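Local coordinates for THB11 (Chlamydomonas reinhardtii, PDB 6TD7), which binds heme as a truncated hemoglobin, pentacoordinate without added ligand and here bound to cyanide, and probably binds oxygen and may reduce nitrite, at residues A[12-17]-A[116-121]; A[28-33]-A[103-108]; A[34-39]-A[48-53]; A[39-44]-A[95-100]. One frame throughout, in Å; residues are numbered along the deposited sequence. Where two conformers were deposited one is given.

Contact 1: A[12-17]-A[116-121]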
# COMPACT_ATOMS: atom_id res chain seq x y z
N GLY A 12 18.25 14.22 1.93
CA GLY A 12 18.86 12.90 2.01
C GLY A 12 17.85 11.77 2.00
O GLY A 12 17.16 11.57 1.01
N PRO A 13 17.74 11.03 3.11
CA PRO A 13 16.88 9.85 3.11
C PRO A 13 15.41 10.19 2.99
O PRO A 13 14.93 11.19 3.54
CB PRO A 13 17.19 9.17 4.46
CG PRO A 13 17.69 10.27 5.32
CD PRO A 13 18.42 11.22 4.41
N LEU A 14 14.68 9.32 2.28
CA LEU A 14 13.25 9.51 2.04
C LEU A 14 12.47 9.70 3.33
O LEU A 14 11.51 10.48 3.38
CB LEU A 14 12.74 8.29 1.27
CG LEU A 14 11.27 8.15 0.89
CD1 LEU A 14 10.81 9.34 0.10
CD2 LEU A 14 11.09 6.87 0.09
N LEU A 15 12.87 9.00 4.40
CA LEU A 15 12.13 9.07 5.65
C LEU A 15 12.18 10.47 6.25
O LEU A 15 11.17 10.99 6.75
CB LEU A 15 12.69 8.04 6.63
CG LEU A 15 12.18 8.01 8.07
CD1 LEU A 15 10.71 7.66 8.13
CD2 LEU A 15 13.00 7.01 8.87
N GLN A 16 13.35 11.11 6.19
CA GLN A 16 13.48 12.49 6.65
C GLN A 16 12.75 13.44 5.72
O GLN A 16 12.08 14.38 6.18
CB GLN A 16 14.96 12.85 6.74
CG GLN A 16 15.27 14.33 6.93
CD GLN A 16 16.75 14.63 6.77
OE1 GLN A 16 17.52 13.79 6.31
NE2 GLN A 16 17.15 15.84 7.14
N ARG A 17 12.86 13.22 4.41
CA ARG A 17 12.28 14.16 3.46
C ARG A 17 10.77 14.24 3.61
O ARG A 17 10.20 15.34 3.58
CB ARG A 17 12.68 13.77 2.03
CG ARG A 17 14.13 14.15 1.71
CD ARG A 17 14.53 13.90 0.27
NE ARG A 17 14.84 12.49 0.01
CZ ARG A 17 14.20 11.71 -0.86
NH1 ARG A 17 13.21 12.19 -1.60
NH2 ARG A 17 14.57 10.45 -1.01
N ARG A 116 5.99 12.29 -3.50
CA ARG A 116 4.91 11.34 -3.74
C ARG A 116 5.20 10.50 -4.98
O ARG A 116 4.97 9.28 -4.97
CB ARG A 116 3.59 12.08 -3.90
CG ARG A 116 3.28 13.02 -2.77
CD ARG A 116 1.81 13.39 -2.74
NE ARG A 116 1.36 14.05 -3.96
CZ ARG A 116 1.19 15.36 -4.10
NH1 ARG A 116 1.44 16.19 -3.09
NH2 ARG A 116 0.76 15.86 -5.25
N GLY A 117 5.70 11.12 -6.04
CA GLY A 117 6.01 10.37 -7.24
C GLY A 117 7.08 9.32 -7.00
O GLY A 117 7.00 8.20 -7.50
N GLU A 118 8.10 9.68 -6.22
CA GLU A 118 9.15 8.73 -5.87
C GLU A 118 8.59 7.52 -5.13
O GLU A 118 8.89 6.37 -5.47
CB GLU A 118 10.21 9.44 -5.02
CG GLU A 118 11.36 8.58 -4.54
CD GLU A 118 12.29 9.36 -3.63
OE1 GLU A 118 12.20 10.60 -3.63
OE2 GLU A 118 13.10 8.73 -2.92
N VAL A 119 7.75 7.77 -4.12
CA VAL A 119 7.14 6.68 -3.36
C VAL A 119 6.22 5.85 -4.25
O VAL A 119 6.25 4.62 -4.23
CB VAL A 119 6.37 7.25 -2.15
CG1 VAL A 119 5.55 6.17 -1.45
CG2 VAL A 119 7.34 7.89 -1.18
N MET A 120 5.37 6.51 -5.04
CA MET A 120 4.44 5.75 -5.87
C MET A 120 5.16 4.94 -6.94
O MET A 120 4.69 3.87 -7.33
CB MET A 120 3.40 6.67 -6.51
CG MET A 120 2.51 7.41 -5.51
SD MET A 120 1.93 6.40 -4.14
CE MET A 120 0.92 5.21 -5.02
N ARG A 121 6.31 5.42 -7.44
CA ARG A 121 7.06 4.63 -8.41
C ARG A 121 7.62 3.36 -7.79
O ARG A 121 7.72 2.33 -8.46
CB ARG A 121 8.19 5.46 -9.03
CG ARG A 121 7.74 6.30 -10.22
CD ARG A 121 8.91 6.97 -10.95
NE ARG A 121 9.66 7.85 -10.07
CZ ARG A 121 9.37 9.12 -9.84
NH1 ARG A 121 8.34 9.70 -10.43
NH2 ARG A 121 10.12 9.82 -9.00

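Contact 2: A[28-33]-A[103-108]. With CYN (cyanide ion), chain C.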
# COMPACT_ATOMS: atom_id res chain seq x y z
N VAL A 28 -0.22 6.20 6.71
CA VAL A 28 -0.79 4.86 6.67
C VAL A 28 -2.17 4.85 7.31
O VAL A 28 -3.10 4.18 6.83
CB VAL A 28 0.14 3.85 7.36
CG1 VAL A 28 -0.49 2.45 7.35
CG2 VAL A 28 1.49 3.83 6.67
N GLU A 29 -2.34 5.57 8.42
CA GLU A 29 -3.64 5.56 9.09
C GLU A 29 -4.71 6.23 8.24
O GLU A 29 -5.85 5.76 8.17
CB GLU A 29 -3.53 6.24 10.46
CG GLU A 29 -2.78 5.39 11.48
CD GLU A 29 -2.43 6.14 12.75
OE1 GLU A 29 -2.58 7.38 12.79
OE2 GLU A 29 -1.99 5.48 13.72
N LEU A 30 -4.35 7.33 7.57
CA LEU A 30 -5.29 7.98 6.66
C LEU A 30 -5.58 7.09 5.45
O LEU A 30 -6.73 6.99 5.01
CB LEU A 30 -4.71 9.32 6.24
CG LEU A 30 -5.50 10.27 5.34
CD1 LEU A 30 -6.90 10.47 5.87
CD2 LEU A 30 -4.73 11.59 5.27
N PHE A 31 -4.54 6.46 4.90
CA PHE A 31 -4.73 5.47 3.84
C PHE A 31 -5.79 4.45 4.23
O PHE A 31 -6.73 4.20 3.47
CB PHE A 31 -3.38 4.79 3.56
CG PHE A 31 -3.48 3.53 2.74
CD1 PHE A 31 -3.78 3.58 1.38
CD2 PHE A 31 -3.24 2.29 3.32
CE1 PHE A 31 -3.86 2.42 0.63
CE2 PHE A 31 -3.32 1.12 2.57
CZ PHE A 31 -3.62 1.18 1.23
N TYR A 32 -5.67 3.85 5.42
CA TYR A 32 -6.65 2.84 5.81
C TYR A 32 -8.02 3.45 6.06
O TYR A 32 -9.04 2.82 5.77
CB TYR A 32 -6.16 2.07 7.03
CG TYR A 32 -5.20 0.98 6.65
CD1 TYR A 32 -5.64 -0.18 6.02
CD2 TYR A 32 -3.84 1.11 6.90
CE1 TYR A 32 -4.74 -1.17 5.65
CE2 TYR A 32 -2.95 0.13 6.55
CZ TYR A 32 -3.40 -1.01 5.92
OH TYR A 32 -2.48 -1.97 5.58
N ARG A 33 -8.08 4.67 6.58
CA ARG A 33 -9.38 5.32 6.74
C ARG A 33 -10.08 5.46 5.39
O ARG A 33 -11.28 5.17 5.27
CB ARG A 33 -9.21 6.68 7.42
CG ARG A 33 -10.38 7.08 8.29
CD ARG A 33 -9.91 7.80 9.55
NE ARG A 33 -9.29 9.08 9.23
CZ ARG A 33 -8.09 9.48 9.66
NH1 ARG A 33 -7.36 8.73 10.46
NH2 ARG A 33 -7.64 10.67 9.29
N GLU A 103 -1.70 7.92 -2.24
CA GLU A 103 -1.22 9.21 -2.73
C GLU A 103 -1.99 10.37 -2.11
O GLU A 103 -1.40 11.40 -1.76
CB GLU A 103 -1.34 9.25 -4.25
CG GLU A 103 -0.87 10.53 -4.91
CD GLU A 103 -1.26 10.60 -6.37
OE1 GLU A 103 -0.41 10.99 -7.20
OE2 GLU A 103 -2.42 10.27 -6.70
N GLU A 104 -3.31 10.23 -1.98
CA GLU A 104 -4.11 11.27 -1.34
C GLU A 104 -3.67 11.48 0.10
O GLU A 104 -3.60 12.62 0.58
CB GLU A 104 -5.60 10.90 -1.38
CG GLU A 104 -6.24 11.00 -2.74
CD GLU A 104 -7.74 10.73 -2.72
OE1 GLU A 104 -8.37 10.85 -3.79
OE2 GLU A 104 -8.28 10.39 -1.64
N ALA A 105 -3.41 10.39 0.83
CA ALA A 105 -2.96 10.50 2.21
C ALA A 105 -1.65 11.28 2.30
O ALA A 105 -1.50 12.14 3.18
CB ALA A 105 -2.79 9.10 2.81
N MET A 106 -0.70 11.01 1.41
CA MET A 106 0.54 11.78 1.42
C MET A 106 0.28 13.24 1.08
O MET A 106 0.87 14.14 1.70
CB MET A 106 1.55 11.17 0.43
CG MET A 106 2.24 9.91 0.93
SD MET A 106 3.55 9.36 -0.17
CE MET A 106 2.59 8.97 -1.63
N THR A 107 -0.59 13.50 0.11
CA THR A 107 -0.90 14.88 -0.25
C THR A 107 -1.51 15.63 0.94
O THR A 107 -1.12 16.76 1.25
CB THR A 107 -1.87 14.92 -1.44
OG1 THR A 107 -1.28 14.26 -2.57
CG2 THR A 107 -2.21 16.36 -1.80
N GLU A 108 -2.49 15.00 1.60
CA GLU A 108 -3.22 15.66 2.67
C GLU A 108 -2.36 15.93 3.90
O GLU A 108 -2.73 16.78 4.71
CB GLU A 108 -4.44 14.81 3.04
CG GLU A 108 -5.54 14.91 2.01
CD GLU A 108 -6.54 13.78 2.08
OE1 GLU A 108 -6.87 13.32 3.19
OE2 GLU A 108 -7.00 13.35 1.00
C CYN C . -3.24 -3.79 2.29
N CYN C . -3.33 -3.43 3.39

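Contact 3: A[34-39]-A[48-53]. With HEM (protoporphyrin IX containing Fe), chain B; CYN (cyanide ion), chain C.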
# COMPACT_ATOMS: atom_id res chain seq x y z
N LYS A 34 -9.35 5.90 4.37
CA LYS A 34 -9.94 6.02 3.04
C LYS A 34 -10.36 4.67 2.48
O LYS A 34 -11.44 4.54 1.88
CB LYS A 34 -8.94 6.69 2.09
CG LYS A 34 -8.68 8.15 2.41
CD LYS A 34 -7.36 8.63 1.80
CE LYS A 34 -7.16 10.12 2.00
NZ LYS A 34 -8.06 10.94 1.14
N LEU A 35 -9.52 3.64 2.66
CA LEU A 35 -9.84 2.31 2.14
C LEU A 35 -11.18 1.82 2.67
O LEU A 35 -12.05 1.38 1.91
CB LEU A 35 -8.76 1.31 2.52
CG LEU A 35 -7.43 1.18 1.77
CD1 LEU A 35 -6.83 -0.19 2.11
CD2 LEU A 35 -7.57 1.34 0.27
N TYR A 36 -11.34 1.84 4.00
CA TYR A 36 -12.52 1.29 4.63
C TYR A 36 -13.76 2.13 4.38
O TYR A 36 -14.88 1.64 4.57
CB TYR A 36 -12.28 1.13 6.13
CG TYR A 36 -11.55 -0.14 6.50
CD1 TYR A 36 -10.16 -0.21 6.45
CD2 TYR A 36 -12.25 -1.27 6.91
CE1 TYR A 36 -9.49 -1.37 6.79
CE2 TYR A 36 -11.58 -2.43 7.25
CZ TYR A 36 -10.21 -2.48 7.19
OH TYR A 36 -9.55 -3.63 7.52
N ALA A 37 -13.59 3.39 3.98
CA ALA A 37 -14.70 4.25 3.62
C ALA A 37 -15.13 4.10 2.17
O ALA A 37 -16.11 4.73 1.76
CB ALA A 37 -14.32 5.71 3.89
N ASP A 38 -14.43 3.29 1.38
CA ASP A 38 -14.76 3.20 -0.04
C ASP A 38 -15.74 2.06 -0.29
O ASP A 38 -15.48 0.92 0.13
CB ASP A 38 -13.50 2.98 -0.87
CG ASP A 38 -13.77 2.96 -2.35
OD1 ASP A 38 -14.30 1.94 -2.85
OD2 ASP A 38 -13.47 3.96 -3.02
N PRO A 39 -16.87 2.31 -0.97
CA PRO A 39 -17.89 1.25 -1.10
C PRO A 39 -17.50 0.11 -2.02
O PRO A 39 -18.11 -0.96 -1.93
CB PRO A 39 -19.11 2.02 -1.64
CG PRO A 39 -18.53 3.19 -2.35
CD PRO A 39 -17.29 3.57 -1.59
N GLN A 48 -12.00 -7.80 7.88
CA GLN A 48 -10.57 -7.70 8.18
C GLN A 48 -10.37 -6.66 9.27
O GLN A 48 -10.82 -5.52 9.12
CB GLN A 48 -9.77 -7.32 6.93
CG GLN A 48 -9.69 -8.40 5.87
CD GLN A 48 -8.65 -9.46 6.19
OE1 GLN A 48 -7.71 -9.22 6.95
NE2 GLN A 48 -8.82 -10.64 5.61
N ASP A 49 -9.71 -7.05 10.34
CA ASP A 49 -9.42 -6.11 11.43
C ASP A 49 -8.44 -5.07 10.92
O ASP A 49 -7.34 -5.43 10.48
CB ASP A 49 -8.86 -6.87 12.63
CG ASP A 49 -8.63 -5.97 13.83
OD1 ASP A 49 -7.68 -5.17 13.79
OD2 ASP A 49 -9.41 -6.05 14.80
N PRO A 50 -8.78 -3.77 10.95
CA PRO A 50 -7.86 -2.78 10.38
C PRO A 50 -6.52 -2.72 11.09
O PRO A 50 -5.50 -2.45 10.45
CB PRO A 50 -8.63 -1.45 10.52
CG PRO A 50 -10.04 -1.82 10.83
CD PRO A 50 -10.01 -3.16 11.48
N MET A 51 -6.49 -2.96 12.40
CA MET A 51 -5.23 -2.95 13.12
C MET A 51 -4.35 -4.12 12.70
O MET A 51 -3.13 -3.98 12.54
CB MET A 51 -5.49 -2.99 14.62
CG MET A 51 -6.21 -1.77 15.18
SD MET A 51 -5.03 -0.60 15.88
CE MET A 51 -6.10 0.74 16.41
N HIS A 52 -4.96 -5.29 12.50
CA HIS A 52 -4.18 -6.45 12.09
C HIS A 52 -3.62 -6.25 10.69
O HIS A 52 -2.46 -6.59 10.42
CB HIS A 52 -5.05 -7.70 12.16
CG HIS A 52 -4.31 -8.96 11.82
ND1 HIS A 52 -3.41 -9.55 12.67
CD2 HIS A 52 -4.33 -9.72 10.70
CE1 HIS A 52 -2.91 -10.63 12.10
NE2 HIS A 52 -3.45 -10.76 10.91
N LEU A 53 -4.43 -5.69 9.80
CA LEU A 53 -3.99 -5.46 8.43
C LEU A 53 -2.81 -4.50 8.39
O LEU A 53 -1.81 -4.75 7.71
CB LEU A 53 -5.16 -4.93 7.62
CG LEU A 53 -4.98 -4.87 6.11
CD1 LEU A 53 -4.56 -6.23 5.59
CD2 LEU A 53 -6.29 -4.40 5.46
CHA HEM B . -2.04 -7.75 2.77
CHB HEM B . -6.31 -6.24 0.95
CHC HEM B . -4.18 -2.54 -1.38
CHD HEM B . 0.16 -4.31 0.06
C1A HEM B . -3.40 -7.65 2.52
C2A HEM B . -4.48 -8.46 3.08
C3A HEM B . -5.63 -8.02 2.56
C4A HEM B . -5.35 -6.93 1.66
CMA HEM B . -7.04 -8.56 2.87
CAA HEM B . -4.37 -9.60 4.11
CBA HEM B . -3.43 -10.70 3.66
CGA HEM B . -3.17 -11.64 4.82
O1A HEM B . -2.69 -12.77 4.55
O2A HEM B . -3.43 -11.27 5.99
C1B HEM B . -6.12 -5.08 0.21
C2B HEM B . -7.16 -4.26 -0.36
C3B HEM B . -6.59 -3.25 -1.01
C4B HEM B . -5.15 -3.38 -0.87
CMB HEM B . -8.68 -4.53 -0.25
CAB HEM B . -7.35 -2.13 -1.77
CBB HEM B . -6.75 -1.32 -2.64
C1C HEM B . -2.83 -2.71 -1.16
C2C HEM B . -1.82 -1.80 -1.62
C3C HEM B . -0.63 -2.28 -1.25
C4C HEM B . -0.82 -3.51 -0.50
CMC HEM B . -2.09 -0.52 -2.44
CAC HEM B . 0.69 -1.57 -1.58
CBC HEM B . 1.77 -2.29 -1.86
C1D HEM B . -0.06 -5.32 0.98
C2D HEM B . 0.93 -5.92 1.84
C3D HEM B . 0.32 -6.87 2.58
C4D HEM B . -1.08 -6.90 2.23
CMD HEM B . 2.42 -5.53 1.88
CAD HEM B . 0.96 -7.75 3.66
CBD HEM B . 1.64 -8.99 3.12
CGD HEM B . 2.31 -9.58 4.34
O1D HEM B . 3.53 -9.34 4.53
O2D HEM B . 1.60 -10.25 5.14
NA HEM B . -3.98 -6.74 1.65
NB HEM B . -4.90 -4.51 -0.11
NC HEM B . -2.19 -3.74 -0.47
ND HEM B . -1.27 -5.94 1.24
FE HEM B . -3.04 -5.23 0.61
C CYN C . -3.24 -3.79 2.29
N CYN C . -3.33 -3.43 3.39

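Contact 4: A[39-44]-A[95-100]. With HEM (protoporphyrin IX containing Fe), chain B.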
# COMPACT_ATOMS: atom_id res chain seq x y z
N PRO A 39 -16.87 2.31 -0.97
CA PRO A 39 -17.89 1.25 -1.10
C PRO A 39 -17.50 0.11 -2.02
O PRO A 39 -18.11 -0.96 -1.93
CB PRO A 39 -19.11 2.02 -1.64
CG PRO A 39 -18.53 3.19 -2.35
CD PRO A 39 -17.29 3.57 -1.59
N GLN A 40 -16.51 0.29 -2.90
CA GLN A 40 -16.04 -0.81 -3.73
C GLN A 40 -15.01 -1.67 -3.01
O GLN A 40 -14.95 -2.88 -3.24
CB GLN A 40 -15.47 -0.28 -5.05
CG GLN A 40 -14.67 -1.30 -5.89
CD GLN A 40 -15.52 -2.40 -6.50
OE1 GLN A 40 -16.75 -2.28 -6.61
NE2 GLN A 40 -14.88 -3.49 -6.92
N LEU A 41 -14.20 -1.07 -2.14
CA LEU A 41 -13.15 -1.82 -1.45
C LEU A 41 -13.64 -2.46 -0.16
O LEU A 41 -13.03 -3.44 0.29
CB LEU A 41 -11.97 -0.90 -1.14
CG LEU A 41 -11.36 -0.22 -2.37
CD1 LEU A 41 -10.18 0.64 -1.97
CD2 LEU A 41 -10.96 -1.23 -3.43
N ILE A 42 -14.72 -1.95 0.43
CA ILE A 42 -15.20 -2.52 1.69
C ILE A 42 -15.59 -3.98 1.51
O ILE A 42 -15.48 -4.78 2.45
CB ILE A 42 -16.36 -1.66 2.22
CG1 ILE A 42 -16.59 -1.93 3.71
CG2 ILE A 42 -17.62 -1.89 1.40
CD1 ILE A 42 -15.41 -1.56 4.59
N LYS A 43 -16.02 -4.36 0.29
CA LYS A 43 -16.29 -5.76 -0.01
C LYS A 43 -15.15 -6.67 0.43
O LYS A 43 -15.37 -7.83 0.81
CB LYS A 43 -16.49 -5.97 -1.51
CG LYS A 43 -17.36 -4.95 -2.22
CD LYS A 43 -17.53 -5.31 -3.69
CE LYS A 43 -18.18 -4.17 -4.47
NZ LYS A 43 -18.75 -4.62 -5.77
N TYR A 44 -13.92 -6.17 0.36
CA TYR A 44 -12.73 -6.95 0.65
C TYR A 44 -12.24 -6.80 2.08
O TYR A 44 -11.40 -7.59 2.51
CB TYR A 44 -11.60 -6.54 -0.31
CG TYR A 44 -12.02 -6.49 -1.77
CD1 TYR A 44 -12.39 -7.65 -2.44
CD2 TYR A 44 -12.05 -5.30 -2.47
CE1 TYR A 44 -12.78 -7.62 -3.77
CE2 TYR A 44 -12.43 -5.25 -3.80
CZ TYR A 44 -12.80 -6.42 -4.45
OH TYR A 44 -13.19 -6.39 -5.77
N PHE A 95 -6.90 -2.16 -6.98
CA PHE A 95 -5.57 -1.77 -6.56
C PHE A 95 -5.26 -0.33 -6.96
O PHE A 95 -4.62 0.41 -6.20
CB PHE A 95 -4.52 -2.72 -7.15
CG PHE A 95 -3.18 -2.63 -6.47
CD1 PHE A 95 -3.00 -3.14 -5.20
CD2 PHE A 95 -2.11 -2.03 -7.10
CE1 PHE A 95 -1.77 -3.06 -4.56
CE2 PHE A 95 -0.87 -1.94 -6.47
CZ PHE A 95 -0.71 -2.46 -5.20
N ASP A 96 -5.70 0.09 -8.15
CA ASP A 96 -5.54 1.49 -8.55
C ASP A 96 -6.16 2.42 -7.52
O ASP A 96 -5.57 3.44 -7.14
CB ASP A 96 -6.17 1.73 -9.92
CG ASP A 96 -5.42 1.08 -11.07
OD1 ASP A 96 -4.22 0.73 -10.91
OD2 ASP A 96 -6.03 0.94 -12.15
N LEU A 97 -7.37 2.10 -7.07
CA LEU A 97 -8.03 2.93 -6.06
C LEU A 97 -7.21 2.99 -4.78
O LEU A 97 -7.05 4.06 -4.18
CB LEU A 97 -9.43 2.39 -5.81
CG LEU A 97 -10.50 3.23 -5.13
CD1 LEU A 97 -10.51 4.67 -5.62
CD2 LEU A 97 -11.85 2.57 -5.38
N GLY A 98 -6.68 1.84 -4.35
CA GLY A 98 -5.78 1.85 -3.20
C GLY A 98 -4.59 2.77 -3.39
O GLY A 98 -4.21 3.50 -2.48
N MET A 99 -3.99 2.74 -4.58
CA MET A 99 -2.84 3.61 -4.82
C MET A 99 -3.25 5.08 -4.85
O MET A 99 -2.51 5.94 -4.35
CB MET A 99 -2.13 3.20 -6.12
CG MET A 99 -1.07 2.13 -5.87
SD MET A 99 -0.22 1.49 -7.34
CE MET A 99 -1.58 1.27 -8.48
N LYS A 100 -4.42 5.39 -5.41
CA LYS A 100 -4.95 6.74 -5.33
C LYS A 100 -5.05 7.20 -3.88
O LYS A 100 -4.65 8.32 -3.54
CB LYS A 100 -6.32 6.81 -6.02
CG LYS A 100 -7.01 8.17 -6.00
CD LYS A 100 -8.45 8.09 -5.46
CE LYS A 100 -9.43 8.93 -6.27
NZ LYS A 100 -10.20 9.88 -5.41
CHA HEM B . -2.04 -7.75 2.77
CHB HEM B . -6.31 -6.24 0.95
CHC HEM B . -4.18 -2.54 -1.38
CHD HEM B . 0.16 -4.31 0.06
C1A HEM B . -3.40 -7.65 2.52
C2A HEM B . -4.48 -8.46 3.08
C3A HEM B . -5.63 -8.02 2.56
C4A HEM B . -5.35 -6.93 1.66
CMA HEM B . -7.04 -8.56 2.87
CAA HEM B . -4.37 -9.60 4.11
CBA HEM B . -3.43 -10.70 3.66
CGA HEM B . -3.17 -11.64 4.82
O1A HEM B . -2.69 -12.77 4.55
O2A HEM B . -3.43 -11.27 5.99
C1B HEM B . -6.12 -5.08 0.21
C2B HEM B . -7.16 -4.26 -0.36
C3B HEM B . -6.59 -3.25 -1.01
C4B HEM B . -5.15 -3.38 -0.87
CMB HEM B . -8.68 -4.53 -0.25
CAB HEM B . -7.35 -2.13 -1.77
CBB HEM B . -6.75 -1.32 -2.64
C1C HEM B . -2.83 -2.71 -1.16
C2C HEM B . -1.82 -1.80 -1.62
C3C HEM B . -0.63 -2.28 -1.25
C4C HEM B . -0.82 -3.51 -0.50
CMC HEM B . -2.09 -0.52 -2.44
CAC HEM B . 0.69 -1.57 -1.58
CBC HEM B . 1.77 -2.29 -1.86
C1D HEM B . -0.06 -5.32 0.98
C2D HEM B . 0.93 -5.92 1.84
C3D HEM B . 0.32 -6.87 2.58
C4D HEM B . -1.08 -6.90 2.23
CMD HEM B . 2.42 -5.53 1.88
CAD HEM B . 0.96 -7.75 3.66
CBD HEM B . 1.64 -8.99 3.12
CGD HEM B . 2.31 -9.58 4.34
O1D HEM B . 3.53 -9.34 4.53
O2D HEM B . 1.60 -10.25 5.14
NA HEM B . -3.98 -6.74 1.65
NB HEM B . -4.90 -4.51 -0.11
NC HEM B . -2.19 -3.74 -0.47
ND HEM B . -1.27 -5.94 1.24
FE HEM B . -3.04 -5.23 0.61

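Contact 1: A[12-17]-A[116-121]
Leu14 and Val119 mark the nearest backbone approach between 12-17 and 116-121, with their CA atoms 8.6 Å apart. The first segment is a loop that turns into the short helix 14-17, with Pro13 at its N-cap position. The second segment is fully helical. At this spacing only side chains meet.

The main link is a salt bridge between Arg17 and Glu118. Arg17 grips the carboxylate end-on with two nitrogens, one to each oxygen. NH1 lies 2.8 Å from Glu118 OE1, and NH2 lies 3.0 Å from Glu118 OE2. Both bonds are nearly straight. The guanidinium and carboxylate planes are 13° apart, so the two flat groups meet edge to edge. The NH2 bond uses the syn lone pair of OE2. Arg17 NE turns back to its own segment and donates to Gly12 O at 2.7 Å. The guanidinium is thus held through three nitrogens, which fixes its rotation. The chain of Arg17 bends at chi3 (-79°), which lets NE reach back while NH1 and NH2 face Glu118.

Beneath this bridge lies a small apolar patch. Leu14 CD1 packs on Val119 CG2 at 4.0 Å. The same methyl lies 3.8 Å from Glu118 OE2, so the leucine also lines one side of the carboxylate.

This is structural packing away from the heme iron and its ligand. It ties the first helix of the modelled chain to helix 113-123. Leu14 and Arg17 also touch Leu115 on that helix. Val119 reaches Met106 of helix 92-108.

Contact 2: A[28-33]-A[103-108]
Leu30 and Ala105 form the centre of this helix-helix contact. The CG of Leu30 lies 3.9 Å from the CB of Ala105. One of its methyls, CD2, sits 3.7 Å from Ala105 CA, close against the helix backbone. The Ala105 methyl also lies 3.8 Å from Phe31 N, so it packs against the backbone of 28-33 as well as its side chains. Phe31 CB touches this methyl too, while the ring leads away into an edge-to-face contact with Phe102.

Leu30 CD2 also meets Glu108 OE1 at 3.4 Å. This is a packing contact, with the two side chains crossing at about a right angle. The same methyl lies 3.9 Å from Glu108 CB. The other carboxylate oxygen, OE2, has its charge partner in Lys34. Leu30 CG stands anti to the backbone N (chi1 -177°), which carries its branches toward Ala105 and Glu108. An alanine at Leu30 is likely to open a gap beside Ala105 and leave the aliphatic part of Glu108 without its apolar neighbour.

The small Ala105 side chain allows a close approach: the short helix axes come within 8.4 Å, at 130° between their directions. The Tyr32 hydroxyl reaches the ligand. Its OH donates a hydrogen bond of 2.8 Å to the cyanide N, which lies at the edge of the ring.

Helix 21-36 thus faces helix 92-108 with one side and the ligand pocket with another. Tyr32 touches Leu53 and Gln57 of helix 50-64. On the far side of 103-108, Met106 packs against Val119 and Met120 of helix 113-123.

Contact 3: A[34-39]-A[48-53]
The Tyr36 ring meets Pro50 over one face and Gln48 O at its edge. Pro50 CG lies 4.1 Å from the ring centroid and 26° off the ring normal, a CH-pi contact. The proline ring and the tyrosine cross at about a right angle.

At the end of the ring, Tyr36 OH donates to Gln48 O at 2.8 Å. The hydroxyl sits above the carbonyl plane, 56° out of it. It also lies 3.4 Å from Pro50 CA. The ring is therefore held both at its face and at its end. CG of Tyr36 is anti to the carbonyl carbon (chi1 -83°), and from there the ring spans the space between the two backbones.

Asp49 caps the helix that starts here. Its OD1 accepts from His52 N at 3.0 Å, with a weaker bond from Met51 N. Leu53, one turn into this helix, faces the heme. Its CD1 lies 3.4 Å from HEM C2A, and its CG lies 3.5 Å from the cyanide N. Its other methyl, CD2, approaches Tyr36 OH. Leu53 thus joins the tyrosine contact to the distal ligand pocket, while Gln48 packs against a heme methyl.

The contact links the end of helix 21-36 to the start of helix 50-64. Between them runs helix 42-45, whose Leu45 touches Leu35, Tyr36 and Leu53.

Contact 4: A[39-44]-A[95-100]
Leu41 and Leu97 meet with the heme beside them, and next to Leu97 the helix carries a glycine where a side chain would strike the porphyrin. Gly98 CA lies 3.4 Å from the vinyl carbon HEM CBB. A CB there would clash with that atom.

Leu41 CD1 packs on Leu97 CG at 4.1 Å. The same methyl lies 4.0 Å from HEM CAB, so one branch serves both the helix and the vinyl group. Leu97 CG is anti to the backbone N (chi1 -162°), which places CD2 against Leu41 CG.

Two aromatic residues add to the heme wall. Tyr44 CB lies 3.5 Å from HEM CMB. Its ring packs edge-to-face with Phe90. Phe95 CE1 comes to 3.2 Å from HEM C2C, and its side chain also touches the methyl CMC and, on helix 125-131, Ile130 and Phe131. Were Phe95 replaced by an alanine, this pyrrole edge would probably lose its aromatic neighbour and a gap open beside Ile130 and Phe131.

No hydrogen bond joins the two segments. Their contact is apolar, and they line the vinyl and methyl edge of the heme. At this edge the porphyrin is probably held by shape and burial; the iron is bound by His81.

How the contacts relate
Contact 4 is buried, contacts 1 and 2 are partly buried, and contact 3 lies at the surface. Contacts 2 and 3 share helix 21-36, and contacts 2 and 4 share helix 92-108. Contacts 3 and 4 meet at Pro39 and both touch the heme, whereas contacts 2 and 3 both touch the cyanide. Lys34 bridges contacts 3 and 2 through salt bridges to Glu104 and Glu108. Contact 1 lies on the opposite side of the chain centre from contacts 3 and 4 and relies on a charged pair, but its Met120 packs on Met106 and Met99. Contact 3 pairs a hydroxyl with a carbonyl; contacts 2 and 4 have no hydrogen bond between their segments.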